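PDB 4DY0: glia-derived nexin from Homo sapiens, which inhibits serine proteases including thrombin, trypsin and urokinase, promotes neurite extension by blocking thrombin, and binds heparin. Local coordinates for residues A[45-50]-A[57-62]; A[62-67]-A[71-76]; A[148-153]-A[161-166]; A[210-215]-A[259-264]; A[248-253]-A[357-362]. All blocks are in the same frame, centred on the assembly; numbering follows the deposited sequence.

Contact 1 (A[45-50]-A[57-62])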
# COMPACT_ATOMS: atom_id res chain seq x y z
N MET A 45 -11.08 -7.23 -7.73
CA MET A 45 -11.71 -6.52 -8.84
C MET A 45 -11.57 -7.30 -10.14
O MET A 45 -12.55 -7.54 -10.84
CB MET A 45 -11.09 -5.13 -8.98
CG MET A 45 -11.54 -4.15 -7.90
SD MET A 45 -10.37 -2.83 -7.55
CE MET A 45 -9.93 -2.31 -9.20
N LEU A 46 -10.34 -7.71 -10.45
CA LEU A 46 -10.07 -8.47 -11.67
C LEU A 46 -10.67 -9.88 -11.64
O LEU A 46 -11.01 -10.44 -12.68
CB LEU A 46 -8.56 -8.56 -11.92
CG LEU A 46 -7.86 -7.26 -12.30
CD1 LEU A 46 -6.38 -7.49 -12.47
CD2 LEU A 46 -8.45 -6.70 -13.58
N GLN A 47 -10.79 -10.47 -10.45
CA GLN A 47 -11.33 -11.81 -10.36
C GLN A 47 -12.81 -11.82 -10.77
O GLN A 47 -13.30 -12.79 -11.33
CB GLN A 47 -11.17 -12.37 -8.95
CG GLN A 47 -10.92 -13.87 -8.94
CD GLN A 47 -11.23 -14.50 -7.60
OE1 GLN A 47 -12.40 -14.72 -7.26
NE2 GLN A 47 -10.19 -14.82 -6.83
N LEU A 48 -13.49 -10.71 -10.49
CA LEU A 48 -14.89 -10.53 -10.85
C LEU A 48 -15.15 -10.70 -12.34
O LEU A 48 -16.25 -11.07 -12.75
CB LEU A 48 -15.36 -9.15 -10.41
CG LEU A 48 -16.23 -8.99 -9.15
CD1 LEU A 48 -16.15 -10.18 -8.22
CD2 LEU A 48 -15.87 -7.69 -8.43
N GLY A 49 -14.14 -10.43 -13.16
CA GLY A 49 -14.31 -10.44 -14.61
C GLY A 49 -13.63 -11.59 -15.32
O GLY A 49 -13.88 -11.84 -16.50
N ALA A 50 -12.75 -12.29 -14.60
CA ALA A 50 -11.96 -13.37 -15.19
C ALA A 50 -12.75 -14.66 -15.37
O ALA A 50 -13.78 -14.87 -14.74
CB ALA A 50 -10.71 -13.63 -14.35
N GLN A 57 -5.70 -18.87 -12.09
CA GLN A 57 -4.45 -18.34 -11.56
C GLN A 57 -4.70 -17.34 -10.43
O GLN A 57 -4.04 -17.38 -9.40
CB GLN A 57 -3.62 -17.69 -12.67
CG GLN A 57 -3.14 -18.67 -13.73
CD GLN A 57 -2.37 -18.00 -14.84
OE1 GLN A 57 -2.49 -16.79 -15.06
NE2 GLN A 57 -1.57 -18.78 -15.57
N LEU A 58 -5.66 -16.44 -10.64
CA LEU A 58 -6.02 -15.47 -9.61
C LEU A 58 -6.48 -16.15 -8.32
O LEU A 58 -6.01 -15.82 -7.23
CB LEU A 58 -7.09 -14.52 -10.13
CG LEU A 58 -6.59 -13.37 -11.00
CD1 LEU A 58 -7.74 -12.76 -11.82
CD2 LEU A 58 -5.91 -12.31 -10.14
N ALA A 59 -7.40 -17.10 -8.45
CA ALA A 59 -7.96 -17.79 -7.30
C ALA A 59 -6.88 -18.55 -6.54
O ALA A 59 -6.87 -18.58 -5.32
CB ALA A 59 -9.09 -18.73 -7.72
N MET A 60 -5.97 -19.17 -7.28
CA MET A 60 -4.88 -19.92 -6.67
C MET A 60 -3.95 -19.01 -5.86
O MET A 60 -3.56 -19.34 -4.74
CB MET A 60 -4.06 -20.66 -7.73
CG MET A 60 -2.98 -21.56 -7.14
SD MET A 60 -1.36 -21.30 -7.88
CE MET A 60 -0.80 -19.85 -7.00
N VAL A 61 -3.59 -17.86 -6.43
CA VAL A 61 -2.69 -16.94 -5.76
C VAL A 61 -3.36 -16.27 -4.55
O VAL A 61 -2.78 -16.18 -3.47
CB VAL A 61 -2.17 -15.85 -6.71
CG1 VAL A 61 -1.41 -14.78 -5.94
CG2 VAL A 61 -1.30 -16.46 -7.80
N MET A 62 -4.59 -15.81 -4.74
CA MET A 62 -5.32 -15.15 -3.66
C MET A 62 -5.76 -16.16 -2.62
O MET A 62 -5.96 -15.82 -1.45
CB MET A 62 -6.52 -14.40 -4.22
CG MET A 62 -6.15 -13.25 -5.13
SD MET A 62 -7.53 -12.71 -6.15
CE MET A 62 -8.68 -12.14 -4.90

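Contact 2 (A[62-67]-A[71-76]). With SGN (2-deoxy-6-O-sulfo-2-(sulfoamino)-alpha-D-glucopyranose), chain C.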
# COMPACT_ATOMS: atom_id res chain seq x y z
N MET A 62 -4.59 -15.81 -4.74
CA MET A 62 -5.32 -15.15 -3.66
C MET A 62 -5.76 -16.16 -2.62
O MET A 62 -5.96 -15.82 -1.45
CB MET A 62 -6.52 -14.40 -4.22
CG MET A 62 -6.15 -13.25 -5.13
SD MET A 62 -7.53 -12.71 -6.15
CE MET A 62 -8.68 -12.14 -4.90
N ARG A 63 -5.90 -17.41 -3.04
CA ARG A 63 -6.29 -18.49 -2.13
C ARG A 63 -7.75 -18.34 -1.71
O ARG A 63 -8.15 -18.86 -0.67
CB ARG A 63 -5.37 -18.53 -0.91
CG ARG A 63 -3.96 -19.03 -1.20
CD ARG A 63 -3.09 -19.02 0.04
N TYR A 64 -8.53 -17.63 -2.51
CA TYR A 64 -9.98 -17.55 -2.30
C TYR A 64 -10.70 -16.97 -3.51
O TYR A 64 -10.09 -16.30 -4.35
CB TYR A 64 -10.32 -16.73 -1.05
CG TYR A 64 -9.89 -15.28 -1.12
CD1 TYR A 64 -8.72 -14.85 -0.51
CD2 TYR A 64 -10.67 -14.33 -1.77
CE1 TYR A 64 -8.33 -13.53 -0.56
CE2 TYR A 64 -10.29 -13.00 -1.83
CZ TYR A 64 -9.11 -12.61 -1.21
OH TYR A 64 -8.71 -11.29 -1.26
N GLY A 65 -11.99 -17.25 -3.61
CA GLY A 65 -12.82 -16.69 -4.67
C GLY A 65 -13.68 -15.56 -4.14
O GLY A 65 -14.19 -15.64 -3.02
N VAL A 66 -13.83 -14.51 -4.93
CA VAL A 66 -14.63 -13.36 -4.50
C VAL A 66 -16.09 -13.75 -4.31
O VAL A 66 -16.73 -13.34 -3.34
CB VAL A 66 -14.52 -12.19 -5.49
CG1 VAL A 66 -15.44 -11.06 -5.06
CG2 VAL A 66 -13.09 -11.70 -5.57
N ASN A 67 -16.62 -14.54 -5.25
CA ASN A 67 -17.97 -15.08 -5.12
C ASN A 67 -18.07 -15.95 -3.87
O ASN A 67 -17.42 -16.99 -3.80
CB ASN A 67 -18.35 -15.91 -6.34
CG ASN A 67 -18.69 -15.07 -7.55
OD1 ASN A 67 -18.46 -13.86 -7.57
ND2 ASN A 67 -19.24 -15.70 -8.58
N LYS A 71 -19.33 -10.34 0.54
CA LYS A 71 -19.90 -9.62 1.68
C LYS A 71 -18.86 -9.33 2.75
O LYS A 71 -18.83 -8.24 3.33
CB LYS A 71 -21.09 -10.40 2.27
N ILE A 72 -17.99 -10.31 3.02
CA ILE A 72 -16.91 -10.13 3.99
C ILE A 72 -15.89 -9.11 3.49
O ILE A 72 -15.53 -8.17 4.20
CB ILE A 72 -16.21 -11.46 4.30
CG1 ILE A 72 -17.23 -12.52 4.73
CG2 ILE A 72 -15.17 -11.27 5.39
CD1 ILE A 72 -16.62 -13.83 5.17
N LEU A 73 -15.43 -9.29 2.26
CA LEU A 73 -14.53 -8.33 1.62
C LEU A 73 -15.11 -6.93 1.71
O LEU A 73 -14.40 -5.98 2.06
CB LEU A 73 -14.33 -8.70 0.15
CG LEU A 73 -13.10 -9.53 -0.24
CD1 LEU A 73 -12.50 -10.25 0.95
CD2 LEU A 73 -13.45 -10.49 -1.37
N LYS A 74 -16.39 -6.80 1.40
CA LYS A 74 -17.07 -5.51 1.41
C LYS A 74 -17.05 -4.90 2.81
O LYS A 74 -16.72 -3.72 2.97
CB LYS A 74 -18.51 -5.67 0.92
CG LYS A 74 -19.26 -4.36 0.79
CD LYS A 74 -20.73 -4.58 0.53
CE LYS A 74 -21.50 -3.27 0.57
NZ LYS A 74 -22.96 -3.50 0.62
N LYS A 75 -17.41 -5.69 3.81
CA LYS A 75 -17.45 -5.23 5.20
C LYS A 75 -16.08 -4.70 5.63
O LYS A 75 -15.98 -3.66 6.29
CB LYS A 75 -17.90 -6.36 6.12
CG LYS A 75 -18.35 -5.91 7.51
N ILE A 76 -15.03 -5.42 5.24
CA ILE A 76 -13.67 -5.01 5.57
C ILE A 76 -13.32 -3.69 4.87
O ILE A 76 -12.80 -2.77 5.50
CB ILE A 76 -12.65 -6.10 5.18
CG1 ILE A 76 -12.87 -7.35 6.04
CG2 ILE A 76 -11.23 -5.58 5.34
CD1 ILE A 76 -12.00 -8.51 5.64
C1 SGN C . -25.37 -3.25 5.96
C2 SGN C . -24.51 -4.41 5.46
C3 SGN C . -25.39 -5.54 4.91
C4 SGN C . -26.46 -5.00 3.97
C5 SGN C . -27.19 -3.82 4.61
C6 SGN C . -28.71 -4.07 4.60
N2 SGN C . -23.54 -3.95 4.46
O3 SGN C . -26.00 -6.25 6.00
O5 SGN C . -26.75 -3.66 5.96
O6 SGN C . -29.21 -4.06 5.94
S1 SGN C . -21.99 -4.25 4.97
O1S SGN C . -21.20 -4.92 3.84
O2S SGN C . -21.31 -2.94 5.36
O3S SGN C . -22.03 -5.19 6.18
S2 SGN C . -29.91 -2.82 6.52
O4S SGN C . -31.10 -3.27 7.37
O5S SGN C . -28.93 -2.04 7.40
O6S SGN C . -30.40 -1.93 5.38

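Contact 3 (A[148-153]-A[161-166])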
# COMPACT_ATOMS: atom_id res chain seq x y z
N ASN A 148 -1.07 12.75 -11.68
CA ASN A 148 0.04 12.26 -12.50
C ASN A 148 0.33 10.76 -12.34
O ASN A 148 1.41 10.38 -11.90
CB ASN A 148 1.31 13.06 -12.19
CG ASN A 148 1.12 14.55 -12.36
N LEU A 149 -0.64 9.92 -12.69
CA LEU A 149 -0.41 8.48 -12.70
C LEU A 149 0.13 7.99 -14.04
O LEU A 149 1.05 7.18 -14.08
CB LEU A 149 -1.69 7.71 -12.35
CG LEU A 149 -1.83 7.24 -10.90
CD1 LEU A 149 -2.16 8.41 -9.99
CD2 LEU A 149 -2.89 6.17 -10.79
N LEU A 150 -0.45 8.48 -15.13
CA LEU A 150 -0.09 7.95 -16.44
C LEU A 150 0.53 8.98 -17.37
O LEU A 150 0.31 10.19 -17.23
CB LEU A 150 -1.31 7.35 -17.13
CG LEU A 150 -2.15 6.35 -16.34
CD1 LEU A 150 -3.06 7.09 -15.37
CD2 LEU A 150 -2.96 5.50 -17.30
N SER A 151 1.31 8.48 -18.32
CA SER A 151 1.84 9.28 -19.40
C SER A 151 1.48 8.61 -20.71
O SER A 151 1.37 7.38 -20.77
CB SER A 151 3.35 9.42 -19.27
OG SER A 151 3.69 10.45 -18.37
N PRO A 152 1.49 9.30 -21.79
CA PRO A 152 1.08 8.71 -23.01
C PRO A 152 1.87 7.45 -23.38
O PRO A 152 1.36 6.58 -23.98
CB PRO A 152 1.35 9.83 -23.97
CG PRO A 152 1.06 10.96 -23.25
CD PRO A 152 1.35 10.74 -21.84
N ASP A 153 3.12 7.41 -23.00
CA ASP A 153 4.07 6.39 -23.33
C ASP A 153 3.72 5.05 -22.80
O ASP A 153 4.19 4.07 -23.28
CB ASP A 153 5.41 6.78 -22.79
CG ASP A 153 5.38 6.96 -21.34
OD1 ASP A 153 4.94 8.02 -20.89
OD2 ASP A 153 5.74 6.04 -20.63
N ARG A 161 -6.42 -1.79 -23.93
CA ARG A 161 -7.87 -1.91 -23.79
C ARG A 161 -8.34 -1.88 -22.34
O ARG A 161 -9.50 -1.58 -22.06
CB ARG A 161 -8.36 -3.19 -24.48
CG ARG A 161 -8.27 -3.16 -26.01
CD ARG A 161 -8.84 -4.42 -26.64
N LEU A 162 -7.43 -2.17 -21.41
CA LEU A 162 -7.80 -2.24 -20.00
C LEU A 162 -6.65 -1.82 -19.07
O LEU A 162 -5.53 -2.33 -19.17
CB LEU A 162 -8.28 -3.65 -19.65
CG LEU A 162 -8.94 -3.86 -18.29
CD1 LEU A 162 -10.09 -2.90 -18.10
CD2 LEU A 162 -9.42 -5.29 -18.17
N VAL A 163 -6.95 -0.89 -18.16
CA VAL A 163 -5.97 -0.42 -17.20
C VAL A 163 -6.61 -0.27 -15.82
O VAL A 163 -7.61 0.43 -15.67
CB VAL A 163 -5.39 0.95 -17.61
CG1 VAL A 163 -4.61 1.56 -16.46
CG2 VAL A 163 -4.51 0.81 -18.84
N LEU A 164 -6.03 -0.92 -14.82
CA LEU A 164 -6.51 -0.82 -13.45
C LEU A 164 -5.79 0.29 -12.71
O LEU A 164 -4.60 0.52 -12.93
CB LEU A 164 -6.28 -2.13 -12.71
CG LEU A 164 -7.41 -3.15 -12.69
CD1 LEU A 164 -8.47 -2.73 -11.68
CD2 LEU A 164 -8.01 -3.31 -14.08
N VAL A 165 -6.50 0.98 -11.82
CA VAL A 165 -5.88 1.98 -10.98
C VAL A 165 -6.30 1.87 -9.53
O VAL A 165 -7.49 1.79 -9.22
CB VAL A 165 -6.18 3.40 -11.48
CG1 VAL A 165 -5.66 4.41 -10.49
CG2 VAL A 165 -5.56 3.62 -12.84
N ASN A 166 -5.31 1.85 -8.64
CA ASN A 166 -5.55 1.91 -7.20
C ASN A 166 -4.74 3.04 -6.58
O ASN A 166 -3.51 3.02 -6.64
CB ASN A 166 -5.17 0.59 -6.54
CG ASN A 166 -5.24 0.66 -5.02
OD1 ASN A 166 -4.30 0.29 -4.32
ND2 ASN A 166 -6.36 1.15 -4.51

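Contact 4 (A[210-215]-A[259-264])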
# COMPACT_ATOMS: atom_id res chain seq x y z
N GLY A 210 9.84 -2.21 20.72
CA GLY A 210 10.65 -3.40 20.82
C GLY A 210 11.81 -3.65 19.88
O GLY A 210 12.14 -2.87 19.09
N SER A 211 12.45 -4.79 20.08
CA SER A 211 13.44 -5.39 19.21
C SER A 211 13.36 -6.88 19.09
O SER A 211 12.97 -7.54 19.97
CB SER A 211 14.82 -5.07 19.64
OG SER A 211 14.82 -4.43 20.82
N THR A 212 13.78 -7.37 17.95
CA THR A 212 13.90 -8.75 17.62
C THR A 212 14.93 -8.95 16.51
O THR A 212 15.45 -8.03 16.01
CB THR A 212 12.57 -9.42 17.39
OG1 THR A 212 12.76 -10.81 17.31
CG2 THR A 212 11.97 -9.00 16.16
N SER A 213 15.28 -10.18 16.22
CA SER A 213 16.25 -10.46 15.17
C SER A 213 15.57 -11.00 13.93
O SER A 213 14.57 -11.71 14.01
CB SER A 213 17.30 -11.47 15.66
OG SER A 213 16.69 -12.71 15.96
N ALA A 214 16.11 -10.63 12.77
CA ALA A 214 15.67 -11.22 11.52
C ALA A 214 16.13 -12.67 11.50
O ALA A 214 16.95 -13.08 12.34
CB ALA A 214 16.24 -10.46 10.35
N PRO A 215 15.61 -13.46 10.55
CA PRO A 215 16.01 -14.86 10.42
C PRO A 215 17.52 -15.03 10.36
O PRO A 215 18.04 -16.08 10.74
CB PRO A 215 15.38 -15.26 9.08
CG PRO A 215 14.17 -14.41 8.98
CD PRO A 215 14.53 -13.10 9.62
N ASP A 259 2.50 -9.72 13.69
CA ASP A 259 1.90 -10.36 14.86
C ASP A 259 2.97 -10.62 15.91
O ASP A 259 2.75 -10.46 17.11
CB ASP A 259 1.22 -11.68 14.48
CG ASP A 259 0.02 -11.48 13.58
OD1 ASP A 259 -0.43 -10.32 13.42
OD2 ASP A 259 -0.48 -12.48 13.02
N SER A 260 4.15 -11.01 15.45
CA SER A 260 5.26 -11.26 16.36
C SER A 260 5.63 -9.98 17.10
O SER A 260 5.85 -10.01 18.31
CB SER A 260 6.46 -11.82 15.60
OG SER A 260 7.54 -12.08 16.47
N TRP A 261 5.70 -8.86 16.39
CA TRP A 261 6.02 -7.59 17.03
C TRP A 261 5.00 -7.30 18.12
O TRP A 261 5.37 -6.89 19.22
CB TRP A 261 6.04 -6.42 16.02
CG TRP A 261 7.08 -6.53 14.95
CD1 TRP A 261 8.13 -7.41 14.90
CD2 TRP A 261 7.20 -5.70 13.78
NE1 TRP A 261 8.87 -7.20 13.77
CE2 TRP A 261 8.33 -6.15 13.07
CE3 TRP A 261 6.46 -4.63 13.27
CZ2 TRP A 261 8.74 -5.57 11.87
CZ3 TRP A 261 6.87 -4.05 12.08
CH2 TRP A 261 7.99 -4.52 11.39
N MET A 262 3.73 -7.51 17.81
CA MET A 262 2.64 -7.23 18.75
C MET A 262 2.86 -7.88 20.11
O MET A 262 2.53 -7.30 21.15
CB MET A 262 1.30 -7.69 18.17
CG MET A 262 0.88 -6.95 16.90
SD MET A 262 0.71 -5.17 17.16
CE MET A 262 -0.03 -4.67 15.61
N SER A 263 3.42 -9.09 20.12
CA SER A 263 3.63 -9.81 21.37
C SER A 263 5.01 -9.55 21.98
O SER A 263 5.40 -10.19 22.95
CB SER A 263 3.42 -11.32 21.17
OG SER A 263 4.20 -11.80 20.09
N ILE A 264 5.74 -8.61 21.39
CA ILE A 264 7.04 -8.21 21.93
C ILE A 264 7.03 -6.77 22.43
O ILE A 264 7.72 -6.43 23.39
CB ILE A 264 8.15 -8.35 20.89
CG1 ILE A 264 8.28 -9.80 20.41
CG2 ILE A 264 9.47 -7.85 21.46
CD1 ILE A 264 9.26 -9.97 19.27
O HOH W 1 10.29 -11.97 15.72

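Contact 5 (A[248-253]-A[357-362])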
# COMPACT_ATOMS: atom_id res chain seq x y z
N ALA A 248 18.86 -6.20 4.72
CA ALA A 248 19.19 -7.40 5.49
C ALA A 248 18.12 -7.79 6.51
O ALA A 248 18.12 -8.91 7.02
CB ALA A 248 20.55 -7.24 6.17
N ILE A 249 17.19 -6.88 6.82
CA ILE A 249 16.18 -7.18 7.84
C ILE A 249 14.76 -7.35 7.30
O ILE A 249 13.90 -7.89 8.00
CB ILE A 249 16.17 -6.14 8.99
CG1 ILE A 249 15.65 -4.79 8.50
CG2 ILE A 249 17.55 -6.00 9.62
CD1 ILE A 249 15.35 -3.82 9.61
N ILE A 250 14.51 -6.93 6.07
CA ILE A 250 13.14 -6.94 5.54
C ILE A 250 12.71 -8.21 4.78
O ILE A 250 11.53 -8.42 4.55
CB ILE A 250 12.85 -5.68 4.70
CG1 ILE A 250 13.66 -5.69 3.41
CG2 ILE A 250 13.17 -4.44 5.50
CD1 ILE A 250 13.61 -4.38 2.67
N PRO A 251 13.67 -9.07 4.40
CA PRO A 251 13.26 -10.30 3.72
C PRO A 251 12.37 -11.19 4.59
O PRO A 251 12.59 -11.29 5.80
CB PRO A 251 14.60 -11.01 3.44
CG PRO A 251 15.61 -9.92 3.43
CD PRO A 251 15.14 -8.93 4.45
N HIS A 252 11.38 -11.84 3.99
CA HIS A 252 10.53 -12.78 4.72
C HIS A 252 9.58 -12.10 5.70
O HIS A 252 9.00 -12.76 6.56
CB HIS A 252 11.39 -13.81 5.48
CG HIS A 252 12.50 -14.40 4.67
ND1 HIS A 252 12.28 -15.07 3.48
CD2 HIS A 252 13.84 -14.44 4.88
CE1 HIS A 252 13.44 -15.48 2.99
NE2 HIS A 252 14.39 -15.11 3.82
N ILE A 253 9.43 -10.78 5.59
CA ILE A 253 8.45 -10.10 6.43
C ILE A 253 7.04 -10.43 5.95
O ILE A 253 6.78 -10.42 4.75
CB ILE A 253 8.63 -8.58 6.46
CG1 ILE A 253 9.96 -8.22 7.13
CG2 ILE A 253 7.48 -7.93 7.21
CD1 ILE A 253 10.07 -6.76 7.51
N PRO A 357 17.88 4.53 6.46
CA PRO A 357 16.78 3.89 5.72
C PRO A 357 15.92 3.00 6.62
O PRO A 357 16.45 2.24 7.44
CB PRO A 357 17.51 3.06 4.67
CG PRO A 357 18.76 3.86 4.38
CD PRO A 357 19.15 4.49 5.71
N PHE A 358 14.60 3.09 6.47
CA PHE A 358 13.68 2.41 7.37
C PHE A 358 12.46 1.83 6.67
O PHE A 358 12.15 2.17 5.53
CB PHE A 358 13.22 3.35 8.50
CG PHE A 358 12.43 4.55 8.02
CD1 PHE A 358 13.08 5.67 7.51
CD2 PHE A 358 11.05 4.56 8.11
CE1 PHE A 358 12.36 6.78 7.08
CE2 PHE A 358 10.32 5.67 7.69
CZ PHE A 358 10.98 6.78 7.17
N LEU A 359 11.77 0.93 7.37
CA LEU A 359 10.55 0.33 6.90
C LEU A 359 9.38 0.86 7.72
O LEU A 359 9.53 1.11 8.91
CB LEU A 359 10.62 -1.19 7.07
CG LEU A 359 9.41 -1.98 6.55
CD1 LEU A 359 9.61 -2.32 5.09
CD2 LEU A 359 9.22 -3.24 7.37
N PHE A 360 8.23 1.04 7.09
CA PHE A 360 7.06 1.42 7.86
C PHE A 360 5.79 0.77 7.34
O PHE A 360 5.67 0.49 6.14
CB PHE A 360 6.91 2.95 7.93
CG PHE A 360 6.32 3.57 6.69
CD1 PHE A 360 7.14 4.12 5.72
CD2 PHE A 360 4.94 3.61 6.51
CE1 PHE A 360 6.59 4.71 4.59
CE2 PHE A 360 4.40 4.19 5.38
CZ PHE A 360 5.22 4.74 4.41
N PHE A 361 4.87 0.50 8.26
CA PHE A 361 3.54 -0.01 7.94
C PHE A 361 2.51 0.99 8.41
O PHE A 361 2.72 1.70 9.39
CB PHE A 361 3.26 -1.31 8.69
CG PHE A 361 4.05 -2.48 8.22
CD1 PHE A 361 5.15 -2.93 8.95
CD2 PHE A 361 3.69 -3.17 7.08
CE1 PHE A 361 5.88 -4.02 8.52
CE2 PHE A 361 4.41 -4.27 6.65
CZ PHE A 361 5.51 -4.70 7.37
N ILE A 362 1.37 1.03 7.73
CA ILE A 362 0.18 1.66 8.26
C ILE A 362 -0.85 0.56 8.40
O ILE A 362 -1.23 -0.07 7.41
CB ILE A 362 -0.36 2.77 7.33
CG1 ILE A 362 0.65 3.92 7.23
CG2 ILE A 362 -1.69 3.31 7.85
CD1 ILE A 362 0.81 4.67 8.52

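Contact 1 (A[45-50]-A[57-62])
Gln47 stretches toward helix 52-62, and its carbon chain slides past Leu58 in the opposite sense. The side chain starts close to that leucine, its CB lying 4.5 Å from Leu58 CD1. One bond further out, CG of Gln47 rests 4.1 Å from Leu58 CB, and the chain stays extended from there to the amide. At the tip NE2 passes the flank of Ala59, 3.7 Å from its CA, and comes within 3.5 Å of Met62 SD. CE of the same methionine is nearly as near, because the thioether bends back at its last torsion (chi3 63°). The contact joins two consecutive helices of the serpin fold, 36-47 and 52-62, across a short connection, with the backbones nearest at Gln47 and Leu58. The sulfur is a neighbour of the amide and not its main polar partner: NE2 donates to Tyr64 O while OE1 accepts from Val66 N, so both ends of the buried amide are satisfied and its rotation is fixed. Beside this polar arm the packing is purely apolar. Leu58 CD1 fills the angle between the two segments, 4.0 Å from Ala50 CB and 4.3 Å from Leu46 CB.

Contact 2 (A[62-67]-A[71-76])
Where the chain runs from helix 52-62 into helix 70-81, the backbones come nearest at Val66 and Leu73, whose CA atoms are 7.9 Å apart, a spacing that leaves the contact to side chains. Leu73 does the touching with a single methyl. Its CD2 sits 4.1 Å from CE2 of Tyr64, approaching the ring obliquely, and 4.2 Å from CG1 of Val66. The Tyr64 ring is swung between its own backbone N and carbonyl carbon (chi1 63°), and Met62 CB packs over one of its faces, toward the rim. Leu8 of helix 5-26 adds to the apolar cluster by touching both Tyr64 and Leu73.

The outer side of helix 70-81, the helix D of serpins, faces heparin. Lys74, with CG anti to its N and every later torsion extended, runs alongside the N-sulfo group of the glucosamine, CD lying 3.4 Å from O1S. NZ is 3.9 Å from the same oxygen and forms a salt bridge with Asp113. Were Lys74 replaced by an alanine, Asp113 would probably be left without its ionic mate and the sulfo group without the chain beside it. The chemistry is thus two-sided: an apolar seam seats the helix on the protein, while its far side offers positive charge, part of it probably shared with Asp113, to a polyanion.

Contact 3 (A[148-153]-A[161-166])
Leu149 meets Val165 tip to tip, its CD2 methyl pressed to 3.3 Å from Val165 CG1, a tight approach for two methyl groups. The valine offers that branch because CG1 stands anti to its backbone N (chi1 173°), on the side of the strand that faces the incoming segment. A second, looser methyl contact follows: Leu150 CD2 lies 4.4 Å from Val163 CG1. Leucines adjacent in sequence therefore pair with valines two apart, as the alternation of a strand demands, with Leu164 between them directed to the other side of the sheet, where it touches Met45 and Leu46 of helix 36-47.

The backbones keep their distance, 8.7 Å between the CA atoms of Leu149 and Val165, and no hydrogen bond crosses. Segment 148-153 belongs to the connection that follows helix 127-141, the helix F that lies over sheet A of a serpin. Asn135 OD1 accepts from Leu149 N, while Val138 packs on Leu149 and Ile134 on Leu150, so the same leucines link helix, connection and sheet. Strand 162-170 runs parallel to strand 319-328, and in the serpin mechanism the cleaved reactive loop enters between the corresponding strands as a new one.

The leucine-valine contacts themselves hold no directional bond, which is consistent with a covering segment able to shift as the sheet opens, as is thought to happen in inhibitory serpins. Any such movement would probably have to break or carry along the bond from Lys323 NZ of strand 319-328 to Asn148 O.

Contact 4 (A[210-215]-A[259-264])
Ile264 and Thr212 carry most of this contact, in which the end of helix 255-262 and the residues after it lie against strand 195-213 at sheet B of the serpin fold. The two side chains cross at about a right angle. CD1 of Ile264 reaches to 3.8 Å from Thr212 CB, and the other branch, CG2, lies 3.8 Å from the backbone oxygen of Ser211. Gly210 is consistent with this closeness: a CB there would come very near the same CG2 branch.

Thr212 splits its two branches between different neighbours. CG2 is directed toward the indole of Trp261, 4.3 Å from NE1, and meets the ring at a slant. That nitrogen has its polar partner elsewhere, in Tyr220 OH, and the indole stacks with Phe222, both of strand 219-226, which pairs with strand 195-213. Trp261 thus seats the helix on the neighbouring strand while Ile264 packs on Thr212 and reaches Phe222.

Beyond the helix, Ser263 turns its hydroxyl back to donate to Ser260 O at 3.0 Å, tilted 32° from the carbonyl plane. Polar contact between the segments is indirect. The hydroxyl of Thr212, held anti to the backbone N (chi1 -170°), points at a water molecule, which bridges OG1 of Thr212 at 3.2 Å and OG of Ser260 at 2.9 Å.

Contact 5 (A[248-253]-A[357-362])
Phe361 meets Ile253 at the edge of its ring: CG2 of the isoleucine lies in the ring plane, 3.8 Å from CZ. Val370 and Met373 of strand 369-376 also touch Phe361, as does Trp261. The other flat group near the junction, the exposed His252 imidazole, is poorly ordered, so its placement with one face over Pro251 CB is tentative, and it takes no part in the apolar meeting.

The setting is sheet B of the serpin fold, where strand 358-364 runs between strands 232-239 and 369-376. Segment 248-253, the connection leading into helix 255-262, covers the side of the strand to which Leu359 and Phe361 point. Leu359, its CG anti to the backbone N (chi1 -178°), stands up from the strand and forks between two isoleucines. CD2 meets CD1 of Ile253 head-on at 3.6 Å, whereas CD1 lies 4.2 Å from CG2 of Ile250, whose chain passes at a slant.

Helix 5-26 adds Phe20 against Leu359 and Val24 against Ile250. All four residues that touch across the contact are buried, and no hydrogen bond crosses between the segments. What brings the two isoleucines to bear on one leucine is a type II turn from Ile250 to Ile253, spanned by a weak bond from Ile253 N to Ile250 O at 3.3 Å.

Contacts 1, 3 and 5 are buried, whereas contacts 2 and 4 are partly exposed, yet burial does not exclude polarity. Contact 1 hides an amide, that of Gln47, satisfied by backbone groups of contact 2; the two contacts also share Met62 and continue one another along the chain. Contact 1 further touches contact 3 through Leu164, so helix and connection lie on different sides of strand 162-170. Contacts 4 and 5 form a second group on sheet B, their centres 12 Å apart, and touch through aromatic side chains. Contacts 3 and 5 are apolar across their segments; the partly exposed contact 4 adds a water bridge and contact 2 a heparin sulfo group.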